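Local coordinates for protein putative dehydrogenase (Pseudarthrobacter phenanthrenivorans, PDB 6A3F) that oxidises levoglucosan (1,6-anhydro-beta-D-glucose) to 3-dehydrolevoglucosan, with NAD(+) as the electron acceptor, at residues A135-V140 against D382-A387; V146-F151 against H364-A369; G169-I174 against G304-N309; V318-D323 against G329-Y334. All coordinates share one frame; numbering follows the deposited sequence.

Contact 1 of 4, residues A135-V140 against D382-A387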
loop_
_atom_site.group_PDB
_atom_site.type_symbol
_atom_site.label_atom_id
_atom_site.label_comp_id
_atom_site.label_asym_id
_atom_site.label_seq_id
_atom_site.Cartn_x
_atom_site.Cartn_y
_atom_site.Cartn_z
ATOM N N ALA B 135 17.247 40.755 5.494
ATOM C CA ALA B 135 16.774 41.940 6.155
ATOM C C ALA B 135 15.785 41.555 7.252
ATOM O O ALA B 135 15.758 42.155 8.320
ATOM C CB ALA B 135 16.139 42.880 5.153
ATOM N N MET B 136 14.957 40.546 7.014
ATOM C CA MET B 136 14.003 40.110 8.078
ATOM C C MET B 136 14.750 39.481 9.257
ATOM O O MET B 136 14.521 39.776 10.464
ATOM C CB MET B 136 12.976 39.121 7.501
ATOM C CG MET B 136 12.059 39.763 6.501
ATOM S SD MET B 136 11.104 38.547 5.504
ATOM C CE MET B 136 10.027 37.929 6.803
ATOM N N TYR B 137 15.645 38.600 8.913
ATOM C CA TYR B 137 16.444 37.969 9.933
ATOM C C TYR B 137 17.195 39.037 10.758
ATOM O O TYR B 137 17.165 39.026 12.009
ATOM C CB TYR B 137 17.393 37.000 9.249
ATOM C CG TYR B 137 18.389 36.398 10.179
ATOM C CD1 TYR B 137 17.956 35.733 11.313
ATOM C CD2 TYR B 137 19.745 36.503 9.934
ATOM C CE1 TYR B 137 18.861 35.176 12.190
ATOM C CE2 TYR B 137 20.663 35.959 10.816
ATOM C CZ TYR B 137 20.213 35.285 11.932
ATOM O OH TYR B 137 21.108 34.751 12.814
ATOM N N ASP B 138 17.856 39.976 10.044
ATOM C CA ASP B 138 18.618 41.033 10.767
ATOM C C ASP B 138 17.709 41.854 11.695
ATOM O O ASP B 138 18.095 42.213 12.802
ATOM C CB ASP B 138 19.342 41.912 9.771
ATOM C CG ASP B 138 20.543 41.268 9.159
ATOM O OD1 ASP B 138 21.099 40.249 9.697
ATOM O OD2 ASP B 138 20.951 41.804 8.096
ATOM N N ALA B 139 16.477 42.087 11.297
ATOM C CA ALA B 139 15.566 42.873 12.095
ATOM C C ALA B 139 15.173 42.159 13.390
ATOM O O ALA B 139 14.709 42.816 14.312
ATOM C CB ALA B 139 14.344 43.179 11.282
ATOM N N VAL B 140 15.208 40.816 13.431
ATOM C CA VAL B 140 14.645 40.131 14.603
ATOM C C VAL B 140 15.764 39.560 15.454
ATOM O O VAL B 140 15.596 39.343 16.645
ATOM C CB VAL B 140 13.679 38.995 14.214
ATOM C CG1 VAL B 140 12.553 39.494 13.324
ATOM C CG2 VAL B 140 14.425 37.806 13.604
ATOM N N ASP B 382 16.247 29.982 10.333
ATOM C CA ASP B 382 15.972 28.826 9.465
ATOM C C ASP B 382 15.370 29.298 8.131
ATOM O O ASP B 382 15.691 28.741 7.066
ATOM C CB ASP B 382 15.058 27.830 10.207
ATOM C CG ASP B 382 15.687 27.304 11.494
ATOM O OD1 ASP B 382 16.546 26.362 11.423
ATOM O OD2 ASP B 382 15.362 27.868 12.588
ATOM N N GLY B 383 14.464 30.284 8.201
ATOM C CA GLY B 383 13.819 30.828 7.012
ATOM C C GLY B 383 14.825 31.444 6.062
ATOM O O GLY B 383 14.801 31.230 4.860
ATOM N N TYR B 384 15.763 32.160 6.639
ATOM C CA TYR B 384 16.806 32.788 5.869
ATOM C C TYR B 384 17.794 31.754 5.294
ATOM O O TYR B 384 18.148 31.886 4.126
ATOM C CB TYR B 384 17.477 33.851 6.746
ATOM C CG TYR B 384 18.674 34.531 6.125
ATOM C CD1 TYR B 384 18.704 34.849 4.776
ATOM C CD2 TYR B 384 19.767 34.890 6.905
ATOM C CE1 TYR B 384 19.809 35.471 4.201
ATOM C CE2 TYR B 384 20.892 35.481 6.340
ATOM C CZ TYR B 384 20.896 35.804 4.992
ATOM O OH TYR B 384 22.001 36.404 4.457
ATOM N N GLN B 385 18.173 30.708 6.063
ATOM C CA GLN B 385 19.042 29.658 5.560
ATOM C C GLN B 385 18.381 28.958 4.363
ATOM O O GLN B 385 19.048 28.610 3.388
ATOM C CB GLN B 385 19.386 28.640 6.654
ATOM C CG GLN B 385 20.379 27.578 6.177
ATOM C CD GLN B 385 21.723 28.166 5.798
ATOM O OE1 GLN B 385 22.526 28.500 6.669
ATOM N NE2 GLN B 385 21.978 28.303 4.508
ATOM N N VAL B 386 17.071 28.733 4.424
ATOM C CA VAL B 386 16.383 28.147 3.293
ATOM C C VAL B 386 16.435 29.115 2.100
ATOM O O VAL B 386 16.667 28.683 0.948
ATOM C CB VAL B 386 14.940 27.751 3.674
ATOM C CG1 VAL B 386 14.112 27.365 2.454
ATOM C CG2 VAL B 386 14.969 26.624 4.699
ATOM N N ALA B 387 16.196 30.398 2.342
ATOM C CA ALA B 387 16.280 31.379 1.218
ATOM C C ALA B 387 17.669 31.352 0.561
ATOM O O ALA B 387 17.763 31.508 -0.695
ATOM C CB ALA B 387 15.918 32.764 1.713
#
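The carbonyl O of Tyr137, a residue that packs on Tyr384 across this contact, accepts the N-H of Val140 at 3.0 Å. This bond lies within helix 130-141 and spans three residues. Ala139 N to Ala135 O is the usual four-residue helical bond. In helix 380-399, Val386 N bonds to Asp382 O and Ala387 N to Gly383 O in the same way. These backbone groups are therefore used inside their own helices. What passes between the two helices is carbon on carbon. The contact joins helix 380-399, from late in the chain, to a helix of the Rossmann domain.

Tyr137 and Tyr384 make the whole touch. Each has CG anti to its backbone N, with chi1 of 173° and 175°. This torsion carries both rings into the gap between the helices. There the side chains cross at about a right angle. The nearest pair is Tyr137 CD2 and Tyr384 CD2, 3.4 Å apart. Tyr137 CB and Tyr384 CB are 4.0 Å apart, so the roots of the side chains also meet. The ring planes differ by 31° and the ring centroids stand 5.6 Å apart. This is an oblique aromatic pair rather than a stack. The rings diverge beyond the meeting of the two CD2 atoms. Tyr137 OH and Tyr384 OH end 8.6 Å from each other.

Tyr384 also packs on Ser133 and Lys134, one turn earlier in helix 130-141. Asp382 forms a salt bridge with Arg219.

Both tyrosines are partly exposed and the shared surface is small. The hold is van der Waals contact between obliquely set rings, without a directional polar bond between the segments.

Contact 2 of 4, residues V146-F151 against H364-A369; sequences VHMVAF and HDFFKA
The Phe366 ring meets Val146 and Met148 along its CD1 and CE1 side. Both approach obliquely, neither squarely over a face nor in the ring plane. Val146 CG1 lies 3.7 Å from Phe366 CE1. Met148 CB sits 3.9 Å from Phe366 CD1.

The sulfur of Met148 reaches back to the root of the same ring, with SD 3.8 Å from Phe366 CB. Met148 SD stands 4.9 Å from the centroid of the Phe366 ring and 56° off the normal, a Met-aromatic contact of the tilted kind. Met148 is extended throughout, with chi1 -162° and the later torsions also near 180°. That shape carries SD out from the strand to Phe366 CB.

Val146 uses both its methyls. Val146 CG1 serves Phe366 and also touches Ala369 CB at 3.9 Å. Val146 CG2 rests on the backbone of Ala369, 3.7 Å from its carbonyl C. Every residue that touches here is buried, and the side chains that meet are apolar.

The neighbours place it in the fold. Strand 147-149 pairs with strand 119-122, and Phe367 on the same helix packs on Leu24 and Val26 of strand 23-30. Ala150, just after the strand, is an NADH-binding residue.

Helix 355-371 thus covers one side of the parallel sheet, including its outermost strand 147-149. The strand order 3-2-1-4-5-6 is that of the classic Rossmann fold.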
loop_
_atom_site.group_PDB
_atom_site.type_symbol
_atom_site.label_atom_id
_atom_site.label_comp_id
_atom_site.label_asym_id
_atom_site.label_seq_id
_atom_site.Cartn_x
_atom_site.Cartn_y
_atom_site.Cartn_z
ATOM N N VAL B 146 9.987 36.282 19.774
ATOM C CA VAL B 146 9.946 34.966 19.196
ATOM C C VAL B 146 9.575 35.146 17.729
ATOM O O VAL B 146 8.586 35.858 17.414
ATOM C CB VAL B 146 8.925 34.076 19.919
ATOM C CG1 VAL B 146 8.813 32.718 19.216
ATOM C CG2 VAL B 146 9.295 33.912 21.385
ATOM N N HIS B 147 10.368 34.562 16.863
ATOM C CA HIS B 147 10.104 34.614 15.440
ATOM C C HIS B 147 10.070 33.190 14.870
ATOM O O HIS B 147 10.976 32.378 15.145
ATOM C CB HIS B 147 11.154 35.476 14.711
ATOM C CG HIS B 147 12.563 35.245 15.128
ATOM N ND1 HIS B 147 13.405 34.443 14.417
ATOM C CD2 HIS B 147 13.278 35.747 16.162
ATOM C CE1 HIS B 147 14.586 34.440 15.000
ATOM N NE2 HIS B 147 14.533 35.251 16.072
ATOM N N MET B 148 9.078 32.941 14.015
ATOM C CA MET B 148 8.851 31.570 13.491
ATOM C C MET B 148 8.430 31.635 12.025
ATOM O O MET B 148 7.627 32.487 11.629
ATOM C CB MET B 148 7.765 30.875 14.315
ATOM C CG MET B 148 7.737 29.359 14.178
ATOM S SD MET B 148 6.475 28.624 15.206
ATOM C CE MET B 148 6.917 26.884 15.065
ATOM N N VAL B 149 8.971 30.721 11.215
ATOM C CA VAL B 149 8.502 30.575 9.819
ATOM C C VAL B 149 7.652 29.285 9.728
ATOM O O VAL B 149 7.979 28.302 10.390
ATOM C CB VAL B 149 9.658 30.608 8.801
ATOM C CG1 VAL B 149 10.674 29.511 8.995
ATOM C CG2 VAL B 149 9.145 30.633 7.379
ATOM N N ALA B 150 6.575 29.321 8.956
ATOM C CA ALA B 150 5.479 28.298 9.028
ATOM C C ALA B 150 5.810 27.070 8.171
ATOM O O ALA B 150 5.026 26.773 7.228
ATOM C CB ALA B 150 4.177 28.914 8.560
ATOM N N PHE B 151 6.939 26.410 8.442
ATOM C CA PHE B 151 7.206 25.078 7.854
ATOM C C PHE B 151 6.460 24.034 8.732
ATOM O O PHE B 151 7.035 23.232 9.500
ATOM C CB PHE B 151 8.712 24.821 7.719
ATOM C CG PHE B 151 9.411 25.650 6.676
ATOM C CD1 PHE B 151 8.951 25.679 5.366
ATOM C CD2 PHE B 151 10.501 26.443 7.020
ATOM C CE1 PHE B 151 9.593 26.440 4.403
ATOM C CE2 PHE B 151 11.137 27.214 6.056
ATOM C CZ PHE B 151 10.663 27.229 4.761
ATOM N N HIS B 364 1.254 25.708 19.493
ATOM C CA HIS B 364 1.668 25.332 20.841
ATOM C C HIS B 364 3.134 25.678 21.071
ATOM O O HIS B 364 3.492 26.250 22.147
ATOM C CB HIS B 364 1.438 23.833 21.103
ATOM C CG HIS B 364 1.815 23.427 22.496
ATOM N ND1 HIS B 364 2.865 22.587 22.771
ATOM C CD2 HIS B 364 1.306 23.785 23.687
ATOM C CE1 HIS B 364 2.983 22.443 24.088
ATOM N NE2 HIS B 364 2.062 23.188 24.664
ATOM N N ASP B 365 4.010 25.322 20.127
ATOM C CA ASP B 365 5.417 25.490 20.395
ATOM C C ASP B 365 5.780 26.989 20.333
ATOM O O ASP B 365 6.694 27.447 21.027
ATOM C CB ASP B 365 6.294 24.697 19.427
ATOM C CG ASP B 365 6.320 23.171 19.732
ATOM O OD1 ASP B 365 5.875 22.735 20.831
ATOM O OD2 ASP B 365 6.786 22.449 18.843
ATOM N N PHE B 366 5.061 27.704 19.494
ATOM C CA PHE B 366 5.276 29.151 19.296
ATOM C C PHE B 366 4.962 29.900 20.600
ATOM O O PHE B 366 5.715 30.771 21.069
ATOM C CB PHE B 366 4.376 29.620 18.158
ATOM C CG PHE B 366 4.445 31.096 17.842
ATOM C CD1 PHE B 366 5.641 31.697 17.484
ATOM C CD2 PHE B 366 3.303 31.868 17.846
ATOM C CE1 PHE B 366 5.693 33.062 17.201
ATOM C CE2 PHE B 366 3.355 33.222 17.540
ATOM C CZ PHE B 366 4.556 33.817 17.219
ATOM N N PHE B 367 3.835 29.570 21.169
ATOM C CA PHE B 367 3.349 30.209 22.375
ATOM C C PHE B 367 4.157 29.754 23.611
ATOM O O PHE B 367 4.368 30.564 24.554
ATOM C CB PHE B 367 1.834 30.025 22.501
ATOM C CG PHE B 367 1.025 31.042 21.734
ATOM C CD1 PHE B 367 0.782 32.292 22.258
ATOM C CD2 PHE B 367 0.505 30.759 20.485
ATOM C CE1 PHE B 367 0.079 33.245 21.536
ATOM C CE2 PHE B 367 -0.214 31.705 19.767
ATOM C CZ PHE B 367 -0.440 32.942 20.302
ATOM N N LYS B 368 4.648 28.517 23.608
ATOM C CA LYS B 368 5.535 28.019 24.646
ATOM C C LYS B 368 6.830 28.859 24.668
ATOM O O LYS B 368 7.266 29.284 25.728
ATOM C CB LYS B 368 5.812 26.531 24.383
ATOM C CG LYS B 368 6.714 25.841 25.383
ATOM C CD LYS B 368 6.582 24.317 25.459
ATOM C CE LYS B 368 7.094 23.820 26.797
ATOM N NZ LYS B 368 7.326 22.357 26.811
ATOM N N ALA B 369 7.429 29.098 23.503
ATOM C CA ALA B 369 8.626 29.976 23.398
ATOM C C ALA B 369 8.331 31.391 23.924
ATOM O O ALA B 369 9.199 31.980 24.584
ATOM C CB ALA B 369 9.132 30.014 21.973
#

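Contact 3 of 4, residues G169-I174 against G304-N309; sequences GAIGRI and GSIVFN
Ile171 packs closely on Gly304 and Ile306, while Gly169 and Arg173 on the loose side of the turn are exposed. Ile171 CB lies 3.7 Å from the carbonyl C of Gly304, whose bare backbone admits the branched side chain. Ile171 CG2 rests on the same residue, 3.9 Å from Gly304 CA. CG1 of Ile171 stands between the backbone N and the carbonyl carbon, chi1 65°. From there Ile171 CD1 reaches Ile306 CD1, at 3.7 Å. The two isoleucines cross at about a right angle.

The backbones are less engaged. Ile171 O and Gly304 N are 3.5 Å apart, but the angle is too poor for a hydrogen bond. Ile171 instead bonds through its backbone to Glu303.

Across the strand, Ser305 turns the other way and its OG is hydrogen-bonded to His289 O of the second subunit. Ala170 packs on Phe320 and on Arg327 of the third subunit.

Gly169 ends helix 157-167 in a Schellman motif with positive phi. A type I turn then runs from Gly169 to Gly172, closed by Gly172 N to Gly169 O at 3.0 Å. The chain goes on into strand 174-182. This helix-to-strand connection belongs to the alpha/beta C-terminal domain of the Gfo/Idh/MocA family.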
loop_
_atom_site.group_PDB
_atom_site.type_symbol
_atom_site.label_atom_id
_atom_site.label_comp_id
_atom_site.label_asym_id
_atom_site.label_seq_id
_atom_site.Cartn_x
_atom_site.Cartn_y
_atom_site.Cartn_z
ATOM N N GLY B 169 19.989 7.418 17.479
ATOM C CA GLY B 169 20.898 6.489 16.939
ATOM C C GLY B 169 20.223 5.237 16.376
ATOM O O GLY B 169 20.919 4.351 15.896
ATOM N N ALA B 170 18.899 5.249 16.321
ATOM C CA ALA B 170 18.096 4.037 15.976
ATOM C C ALA B 170 18.345 3.592 14.523
ATOM O O ALA B 170 18.231 2.358 14.231
ATOM C CB ALA B 170 16.632 4.281 16.248
ATOM N N ILE B 171 18.728 4.509 13.602
ATOM C CA ILE B 171 19.050 4.069 12.235
ATOM C C ILE B 171 20.526 4.293 11.918
ATOM O O ILE B 171 20.917 4.357 10.748
ATOM C CB ILE B 171 18.125 4.688 11.154
ATOM C CG1 ILE B 171 18.254 6.211 11.019
ATOM C CG2 ILE B 171 16.684 4.277 11.432
ATOM C CD1 ILE B 171 17.828 6.764 9.668
ATOM N N GLY B 172 21.341 4.498 12.948
ATOM C CA GLY B 172 22.767 4.734 12.733
ATOM C C GLY B 172 23.045 6.129 12.188
ATOM O O GLY B 172 22.280 7.067 12.435
ATOM N N ARG B 173 24.111 6.237 11.408
ATOM C CA ARG B 173 24.455 7.500 10.815
ATOM C C ARG B 173 23.732 7.641 9.477
ATOM O O ARG B 173 23.630 6.694 8.715
ATOM C CB ARG B 173 25.960 7.609 10.583
ATOM C CG ARG B 173 26.787 7.676 11.867
ATOM C CD ARG B 173 26.516 8.947 12.636
ATOM N NE ARG B 173 27.417 9.140 13.768
ATOM C CZ ARG B 173 28.603 9.746 13.725
ATOM N NH1 ARG B 173 29.052 10.278 12.605
ATOM N NH2 ARG B 173 29.306 9.860 14.844
ATOM N N ILE B 174 23.322 8.854 9.173
ATOM C CA ILE B 174 22.673 9.081 7.883
ATOM C C ILE B 174 23.700 9.164 6.739
ATOM O O ILE B 174 24.645 9.943 6.825
ATOM C CB ILE B 174 21.799 10.336 7.967
ATOM C CG1 ILE B 174 20.661 10.131 8.973
ATOM C CG2 ILE B 174 21.323 10.721 6.570
ATOM C CD1 ILE B 174 19.781 11.326 9.175
ATOM N N GLY B 304 19.528 1.417 9.466
ATOM C CA GLY B 304 18.105 1.385 9.171
ATOM C C GLY B 304 17.707 2.468 8.186
ATOM O O GLY B 304 18.544 3.245 7.700
ATOM N N SER B 305 16.415 2.483 7.870
ATOM C CA SER B 305 15.874 3.428 6.890
ATOM C C SER B 305 14.495 3.921 7.378
ATOM O O SER B 305 13.780 3.237 8.151
ATOM C CB SER B 305 15.751 2.774 5.521
ATOM O OG SER B 305 16.961 2.344 4.942
ATOM N N ILE B 306 14.090 5.129 6.927
ATOM C CA ILE B 306 12.862 5.755 7.301
ATOM C C ILE B 306 12.233 6.340 6.033
ATOM O O ILE B 306 12.938 6.964 5.272
ATOM C CB ILE B 306 13.046 6.881 8.327
ATOM C CG1 ILE B 306 13.718 6.378 9.617
ATOM C CG2 ILE B 306 11.721 7.551 8.629
ATOM C CD1 ILE B 306 14.257 7.494 10.467
ATOM N N VAL B 307 10.940 6.081 5.845
ATOM C CA VAL B 307 10.199 6.559 4.677
ATOM C C VAL B 307 8.934 7.238 5.187
ATOM O O VAL B 307 8.262 6.715 6.101
ATOM C CB VAL B 307 9.871 5.390 3.719
ATOM C CG1 VAL B 307 8.853 5.792 2.646
ATOM C CG2 VAL B 307 11.140 4.850 3.089
ATOM N N PHE B 308 8.553 8.360 4.579
ATOM C CA PHE B 308 7.379 9.105 4.992
ATOM C C PHE B 308 6.651 9.578 3.733
ATOM O O PHE B 308 7.300 9.879 2.731
ATOM C CB PHE B 308 7.745 10.349 5.814
ATOM C CG PHE B 308 6.608 11.293 6.119
ATOM C CD1 PHE B 308 5.601 10.935 7.007
ATOM C CD2 PHE B 308 6.563 12.559 5.561
ATOM C CE1 PHE B 308 4.546 11.787 7.272
ATOM C CE2 PHE B 308 5.521 13.423 5.871
ATOM C CZ PHE B 308 4.531 13.051 6.733
ATOM N N ASN B 309 5.328 9.639 3.831
ATOM C CA ASN B 309 4.402 10.102 2.775
ATOM C C ASN B 309 3.264 10.886 3.446
ATOM O O ASN B 309 2.401 10.310 4.123
ATOM C CB ASN B 309 3.866 8.948 1.936
ATOM C CG ASN B 309 2.684 9.288 1.047
ATOM O OD1 ASN B 309 2.453 10.469 0.761
ATOM N ND2 ASN B 309 2.014 8.264 0.490
#

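Contact 4 of 4, residues V318-D323 against G329-Y334. With SO4 (sulfate ion), chain C.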
loop_
_atom_site.group_PDB
_atom_site.type_symbol
_atom_site.label_atom_id
_atom_site.label_comp_id
_atom_site.label_asym_id
_atom_site.label_seq_id
_atom_site.Cartn_x
_atom_site.Cartn_y
_atom_site.Cartn_z
ATOM N N VAL B 318 9.578 2.444 8.986
ATOM C CA VAL B 318 10.977 2.340 9.474
ATOM C C VAL B 318 11.433 0.895 9.408
ATOM O O VAL B 318 10.679 0.021 9.781
ATOM C CB VAL B 318 11.152 2.919 10.883
ATOM C CG1 VAL B 318 10.240 2.300 11.934
ATOM C CG2 VAL B 318 12.619 2.903 11.325
ATOM N N ALA B 319 12.653 0.691 8.893
ATOM C CA ALA B 319 13.256 -0.613 8.771
ATOM C C ALA B 319 14.521 -0.596 9.625
ATOM O O ALA B 319 15.338 0.270 9.388
ATOM C CB ALA B 319 13.560 -0.924 7.322
ATOM N N PHE B 320 14.608 -1.506 10.609
ATOM C CA PHE B 320 15.798 -1.680 11.452
ATOM C C PHE B 320 16.645 -2.863 10.986
ATOM O O PHE B 320 16.209 -4.023 10.895
ATOM C CB PHE B 320 15.390 -1.792 12.920
ATOM C CG PHE B 320 14.645 -0.603 13.443
ATOM C CD1 PHE B 320 15.287 0.631 13.587
ATOM C CD2 PHE B 320 13.292 -0.694 13.746
ATOM C CE1 PHE B 320 14.609 1.718 14.100
ATOM C CE2 PHE B 320 12.610 0.408 14.225
ATOM C CZ PHE B 320 13.266 1.609 14.418
ATOM N N ALA B 321 17.928 -2.572 10.739
ATOM C CA ALA B 321 18.914 -3.561 10.378
ATOM C C ALA B 321 19.042 -4.636 11.475
ATOM O O ALA B 321 19.345 -5.758 11.177
ATOM C CB ALA B 321 20.272 -2.927 10.116
ATOM N N SER B 322 18.798 -4.284 12.705
ATOM C CA SER B 322 19.003 -5.222 13.812
ATOM C C SER B 322 17.936 -6.346 13.845
ATOM O O SER B 322 18.046 -7.244 14.686
ATOM C CB SER B 322 18.985 -4.460 15.096
ATOM O OG SER B 322 17.722 -3.838 15.293
ATOM N N ASP B 323 16.836 -6.268 13.062
ATOM C CA ASP B 323 15.771 -7.338 13.112
ATOM C C ASP B 323 16.416 -8.658 12.778
ATOM O O ASP B 323 17.343 -8.722 12.007
ATOM C CB ASP B 323 14.674 -7.071 12.072
ATOM C CG ASP B 323 13.786 -5.868 12.371
ATOM O OD1 ASP B 323 13.676 -5.470 13.500
ATOM O OD2 ASP B 323 13.137 -5.332 11.401
ATOM N N GLY B 329 12.082 -5.872 7.742
ATOM C CA GLY B 329 11.423 -5.055 6.728
ATOM C C GLY B 329 10.877 -3.775 7.304
ATOM O O GLY B 329 10.959 -3.493 8.548
ATOM N N PHE B 330 10.282 -2.953 6.437
ATOM C CA PHE B 330 9.702 -1.754 6.963
ATOM C C PHE B 330 8.447 -2.034 7.803
ATOM O O PHE B 330 7.468 -2.706 7.341
ATOM C CB PHE B 330 9.257 -0.810 5.835
ATOM C CG PHE B 330 10.420 -0.091 5.197
ATOM C CD1 PHE B 330 10.878 1.108 5.722
ATOM C CD2 PHE B 330 11.006 -0.583 4.057
ATOM C CE1 PHE B 330 11.958 1.753 5.145
ATOM C CE2 PHE B 330 12.079 0.074 3.461
ATOM C CZ PHE B 330 12.535 1.251 4.000
ATOM N N ARG B 331 8.445 -1.438 8.988
ATOM C CA ARG B 331 7.291 -1.358 9.864
ATOM C C ARG B 331 6.491 -0.097 9.522
ATOM O O ARG B 331 7.038 1.003 9.516
ATOM C CB ARG B 331 7.679 -1.210 11.343
ATOM C CG ARG B 331 8.724 -2.230 11.791
ATOM C CD ARG B 331 9.183 -1.995 13.213
ATOM N NE ARG B 331 10.318 -2.851 13.528
ATOM C CZ ARG B 331 10.782 -3.067 14.735
ATOM N NH1 ARG B 331 10.156 -2.567 15.786
ATOM N NH2 ARG B 331 11.855 -3.819 14.897
ATOM N N THR B 332 5.181 -0.245 9.450
ATOM C CA THR B 332 4.276 0.876 9.321
ATOM C C THR B 332 3.753 1.299 10.703
ATOM O O THR B 332 2.885 0.610 11.318
ATOM C CB THR B 332 3.115 0.502 8.388
ATOM O OG1 THR B 332 3.662 0.224 7.111
ATOM C CG2 THR B 332 2.129 1.628 8.233
ATOM N N VAL B 333 4.299 2.380 11.222
ATOM C CA VAL B 333 4.030 2.847 12.549
ATOM C C VAL B 333 3.018 3.988 12.465
ATOM O O VAL B 333 3.296 5.012 11.782
ATOM C CB VAL B 333 5.317 3.316 13.271
ATOM C CG1 VAL B 333 4.991 3.830 14.677
ATOM C CG2 VAL B 333 6.358 2.229 13.309
ATOM N N TYR B 334 1.851 3.808 13.137
ATOM C CA TYR B 334 0.808 4.826 13.262
ATOM C C TYR B 334 1.056 5.707 14.501
ATOM O O TYR B 334 1.217 5.200 15.624
ATOM C CB TYR B 334 -0.585 4.193 13.270
ATOM C CG TYR B 334 -1.008 3.759 11.888
ATOM C CD1 TYR B 334 -0.678 2.510 11.401
ATOM C CD2 TYR B 334 -1.706 4.633 11.055
ATOM C CE1 TYR B 334 -1.017 2.131 10.111
ATOM C CE2 TYR B 334 -2.025 4.282 9.761
ATOM C CZ TYR B 334 -1.698 3.029 9.285
ATOM O OH TYR B 334 -2.024 2.714 7.991
HETATM S S SO4 C . 12.161 -3.580 18.587
HETATM O O1 SO4 C . 13.246 -2.689 18.016
HETATM O O2 SO4 C . 10.931 -2.775 18.628
HETATM O O3 SO4 C . 12.442 -4.102 19.965
HETATM O O4 SO4 C . 11.954 -4.748 17.701
HETATM O O HOH W 1 12.217 -3.122 11.134
HETATM O O HOH W 2 14.313 -4.357 8.825
#
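Arg331 reaches Asp323 and a sulfate ion through its guanidinium group. Arg331 NH2 donates to Asp323 OD1 at 2.8 Å, on the syn lone pair of that oxygen. Carboxylate and guanidinium planes are only 17° apart, so this salt bridge is nearly flat. The sulfate, probably from the crystallisation liquor, takes two more bonds: Arg331 NH1 to sulfate O2 at 3.0 Å, almost straight at 168°, and Arg331 NH2 to sulfate O4 at 3.0 Å. Arg331 NE donates a hydrogen bond to a water at 3.1 Å. Phe320 N donates to the same water at 2.9 Å. Phe320 CD2 lies over one face of the guanidinium, the planes 82° apart. Arg331 is extended from CG to NE, which carries the charged end past this ring.

Behind the side chain, Val318 and Arg331 are an antiparallel hydrogen-bonded pair. Arg331 N gives to Val318 O at 2.8 Å, and Val318 N gives to Arg331 O at 3.0 Å. They belong to the beta hairpin of strands 315-320 and 330-334, at the edge of the large sheet of the substrate-binding domain. Residues Phe330 to Thr332 pair with an antiparallel strand of the third subunit, so the sheet runs on across the tetramer interface. Arg327 O of that subunit accepts from Arg331 NH1, and its Gln324 N binds the sulfate.

Ala319 CB sits over the centre of the Phe330 ring, a CH-pi contact with CB 3.8 Å from the centroid. At the turn end, a second water can donate to Phe320 O and accepts a weak bond from Gly329 N.

From the N terminus, residues 135-140 and 146-151 come first, a helix and the last strand of the Rossmann sheet. Their partners lie far along the chain. Contact 2 closes at 364-369 and contact 1 at 382-387, so contact 2 nests inside contact 1. The two touch where Val140 packs on His147. Contacts 3 and 4 lie in series within both loops. They meet across neighbouring strands of the C-terminal sheet, where Ser305 O and Ala319 N are 2.9 Å apart. Contacts 1 and 2 thus bring the late helices onto the nucleotide-binding domain. Contact 3 joins the loop after helix 157-167 to strand 304-309, and contact 4 pairs strand 315-320 with the outermost strand 330-334.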